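Local structure of xyloglucanase (Paenibacillus pabuli, 2JEQ) at residues L48-E53 / V359-G364. The protein probably hydrolyses the beta-1,4-glucan backbone of xyloglucan, as a family 5 glycoside hydrolase with a TIM-barrel fold. Numbering follows the deposited sequence.
With BGC (beta-D-glucopyranose), chain B; BGC (beta-D-glucopyranose), chain C.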
loop_
_atom_site.group_PDB
_atom_site.type_symbol
_atom_site.label_atom_id
_atom_site.label_comp_id
_atom_site.label_asym_id
_atom_site.label_seq_id
_atom_site.Cartn_x
_atom_site.Cartn_y
_atom_site.Cartn_z
ATOM N N LEU A 48 -0.284 5.419 6.904
ATOM C CA LEU A 48 -0.316 5.423 8.360
ATOM C C LEU A 48 0.428 4.164 8.814
ATOM O O LEU A 48 -0.155 3.221 9.363
ATOM C CB LEU A 48 -1.767 5.470 8.878
ATOM C CG LEU A 48 -2.068 5.538 10.376
ATOM C CD1 LEU A 48 -1.459 6.810 11.007
ATOM C CD2 LEU A 48 -3.584 5.410 10.714
ATOM N N GLY A 49 1.724 4.131 8.525
ATOM C CA GLY A 49 2.498 2.888 8.644
ATOM C C GLY A 49 2.939 2.627 10.055
ATOM O O GLY A 49 3.056 3.569 10.856
ATOM N N ASN A 50 3.256 1.354 10.346
ATOM C CA ASN A 50 3.494 0.867 11.733
ATOM C C ASN A 50 2.417 1.240 12.781
ATOM O O ASN A 50 2.719 1.655 13.939
ATOM C CB ASN A 50 4.894 1.278 12.232
ATOM C CG ASN A 50 6.007 0.481 11.590
ATOM O OD1 ASN A 50 5.785 -0.309 10.663
ATOM N ND2 ASN A 50 7.225 0.695 12.077
ATOM N N GLN A 51 1.152 1.041 12.414
ATOM C CA GLN A 51 0.051 1.233 13.390
ATOM C C GLN A 51 -0.873 0.026 13.390
ATOM O O GLN A 51 -0.594 -0.990 14.026
ATOM C CB GLN A 51 -0.705 2.556 13.163
ATOM C CG GLN A 51 0.197 3.822 13.163
ATOM C CD GLN A 51 0.308 4.558 14.525
ATOM O OE1 GLN A 51 0.644 5.747 14.557
ATOM N NE2 GLN A 51 0.009 3.865 15.634
ATOM N N LEU A 52 -1.932 0.093 12.599
ATOM C CA LEU A 52 -2.931 -0.955 12.655
ATOM C C LEU A 52 -2.442 -2.284 12.047
ATOM O O LEU A 52 -3.108 -3.307 12.226
ATOM C CB LEU A 52 -4.274 -0.476 12.043
ATOM C CG LEU A 52 -5.249 0.304 12.960
ATOM C CD1 LEU A 52 -4.666 1.611 13.477
ATOM C CD2 LEU A 52 -6.585 0.592 12.232
ATOM N N GLU A 53 -1.283 -2.283 11.360
ATOM C CA GLU A 53 -0.661 -3.535 10.892
ATOM C C GLU A 53 0.352 -4.125 11.866
ATOM O O GLU A 53 0.711 -5.309 11.773
ATOM C CB GLU A 53 -0.051 -3.413 9.485
ATOM C CG GLU A 53 1.366 -2.886 9.387
ATOM C CD GLU A 53 1.505 -1.389 9.673
ATOM O OE1 GLU A 53 0.597 -0.756 10.287
ATOM O OE2 GLU A 53 2.541 -0.832 9.240
ATOM N N VAL A 359 1.721 7.199 -3.154
ATOM C CA VAL A 359 1.387 7.131 -1.730
ATOM C C VAL A 359 2.671 6.895 -0.910
ATOM O O VAL A 359 3.249 5.820 -0.960
ATOM C CB VAL A 359 0.355 6.003 -1.441
ATOM C CG1 VAL A 359 -0.056 5.986 0.025
ATOM C CG2 VAL A 359 -0.893 6.158 -2.361
ATOM N N TYR A 360 3.099 7.913 -0.168
ATOM C CA TYR A 360 4.306 7.840 0.628
ATOM C C TYR A 360 4.269 6.844 1.808
ATOM O O TYR A 360 3.285 6.801 2.563
ATOM C CB TYR A 360 4.727 9.261 1.085
ATOM C CG TYR A 360 6.034 9.244 1.837
ATOM C CD1 TYR A 360 7.249 9.189 1.157
ATOM C CD2 TYR A 360 6.046 9.183 3.230
ATOM C CE1 TYR A 360 8.465 9.160 1.851
ATOM C CE2 TYR A 360 7.245 9.101 3.925
ATOM C CZ TYR A 360 8.437 9.112 3.230
ATOM O OH TYR A 360 9.586 9.052 3.928
ATOM N N TRP A 361 5.335 6.051 1.949
ATOM C CA TRP A 361 5.496 5.152 3.106
ATOM C C TRP A 361 6.101 5.858 4.330
ATOM O O TRP A 361 7.276 6.127 4.355
ATOM C CB TRP A 361 6.377 3.932 2.795
ATOM C CG TRP A 361 6.447 3.007 4.005
ATOM C CD1 TRP A 361 7.546 2.728 4.781
ATOM C CD2 TRP A 361 5.365 2.294 4.577
ATOM N NE1 TRP A 361 7.200 1.875 5.809
ATOM C CE2 TRP A 361 5.870 1.577 5.695
ATOM C CE3 TRP A 361 4.013 2.160 4.246
ATOM C CZ2 TRP A 361 5.063 0.765 6.483
ATOM C CZ3 TRP A 361 3.210 1.361 5.042
ATOM C CH2 TRP A 361 3.737 0.667 6.134
ATOM N N ASP A 362 5.282 6.103 5.344
ATOM C CA ASP A 362 5.712 6.758 6.581
ATOM C C ASP A 362 5.502 5.742 7.689
ATOM O O ASP A 362 4.388 5.296 7.926
ATOM C CB ASP A 362 4.865 8.009 6.809
ATOM C CG ASP A 362 5.378 8.895 7.931
ATOM O OD1 ASP A 362 5.771 8.402 9.024
ATOM O OD2 ASP A 362 5.361 10.139 7.723
ATOM N N ASN A 363 6.570 5.310 8.335
ATOM C CA ASN A 363 6.390 4.343 9.410
ATOM C C ASN A 363 6.457 4.984 10.831
ATOM O O ASN A 363 6.542 4.264 11.844
ATOM C CB ASN A 363 7.379 3.184 9.249
ATOM C CG ASN A 363 8.827 3.577 9.549
ATOM O OD1 ASN A 363 9.175 4.759 9.585
ATOM N ND2 ASN A 363 9.680 2.564 9.792
ATOM N N GLY A 364 6.479 6.323 10.904
ATOM C CA GLY A 364 6.514 7.001 12.215
ATOM C C GLY A 364 7.875 7.060 12.901
ATOM O O GLY A 364 8.080 7.805 13.883
HETATM C C2 BGC B . 8.532 -0.817 8.505
HETATM C C3 BGC B . 9.416 -1.314 9.619
HETATM C C4 BGC B . 8.782 -2.537 10.294
HETATM C C5 BGC B . 8.476 -3.575 9.205
HETATM C C6 BGC B . 7.880 -4.863 9.768
HETATM C C1 BGC B . 8.258 -1.950 7.525
HETATM O O2 BGC B . 9.160 0.275 7.879
HETATM O O3 BGC B . 9.582 -0.185 10.450
HETATM O O4 BGC B . 9.748 -3.121 11.141
HETATM O O5 BGC B . 7.642 -3.019 8.196
HETATM O O6 BGC B . 8.370 -5.926 8.969
HETATM C C2 BGC C . 5.721 -3.096 3.674
HETATM C C3 BGC C . 5.864 -2.379 5.011
HETATM C C4 BGC C . 7.350 -2.190 5.399
HETATM C C5 BGC C . 8.139 -1.611 4.208
HETATM C C6 BGC C . 9.635 -1.312 4.418
HETATM C C1 BGC C . 6.611 -2.326 2.717
HETATM O O1 BGC C . 6.413 -2.665 1.369
HETATM O O2 BGC C . 4.370 -3.105 3.252
HETATM O O3 BGC C . 5.192 -3.124 5.988
HETATM O O4 BGC C . 7.429 -1.352 6.531
HETATM O O5 BGC C . 7.940 -2.533 3.142
HETATM O O6 BGC C . 10.341 -2.467 4.848
HETATM O O HOH W 1 7.786 3.092 13.933
#
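The indole of Trp361 packs against Gly49 and Glu53, with one glucose over a face and another at its edge. C3 of the chain C glucose sits 3.5 Å above the ring plane, offset toward the rim. Glu53 OE2 lies at the edge, 3.7 Å from Trp361 CH2, with the carboxylate turned 75° from the ring, while Gly49 CA approaches the same CH2 obliquely at 3.6 Å. At the pyrrole edge Trp361 NE1 donates in the ring plane to O2 of the chain B glucose, a long but nearly straight bond of 3.3 Å. With CG anti to the backbone N (chi1 -177°), the side chain extends beside the carbonyl carbon, bringing CH2 to Gly49 and NE1 to the glucose.

Gly49 passes so close to Trp361 and Asp362 that a CB would collide with both; its N makes a weak hydrogen bond to Asp362 O. Beside it, the carboxamides of Asn50 and Asn363 converge on O3 of the chain B glucose, Asn363 ND2 at 2.8 Å and Asn50 ND2 at 3.0 Å, and Asn363 ND2 also gives O2 a weak bond. A water accepts from Asn50 ND2 and donates to Asn363 O, bridging the two segments. Two N-H groups grip the Glu53 carboxylate: Asn50 N meets OE2 on its syn side, Gln51 N meets OE1 from above the plane. Replacing Trp361 by an alanine is likely to deprive O2 of the indole N-H, leaving it the weak Asn363 bond, and to open a gap beside Gly49 and the chain C glucose.

The contact thus joins the loops following the first and eighth barrel strands at the substrate cleft, where Glu323, His131 and Asn181 also hydrogen-bond glucose. Two amides and an indole directed at neighbouring hydroxyls are consistent with recognition of a glucose unit of the substrate through O2 and O3.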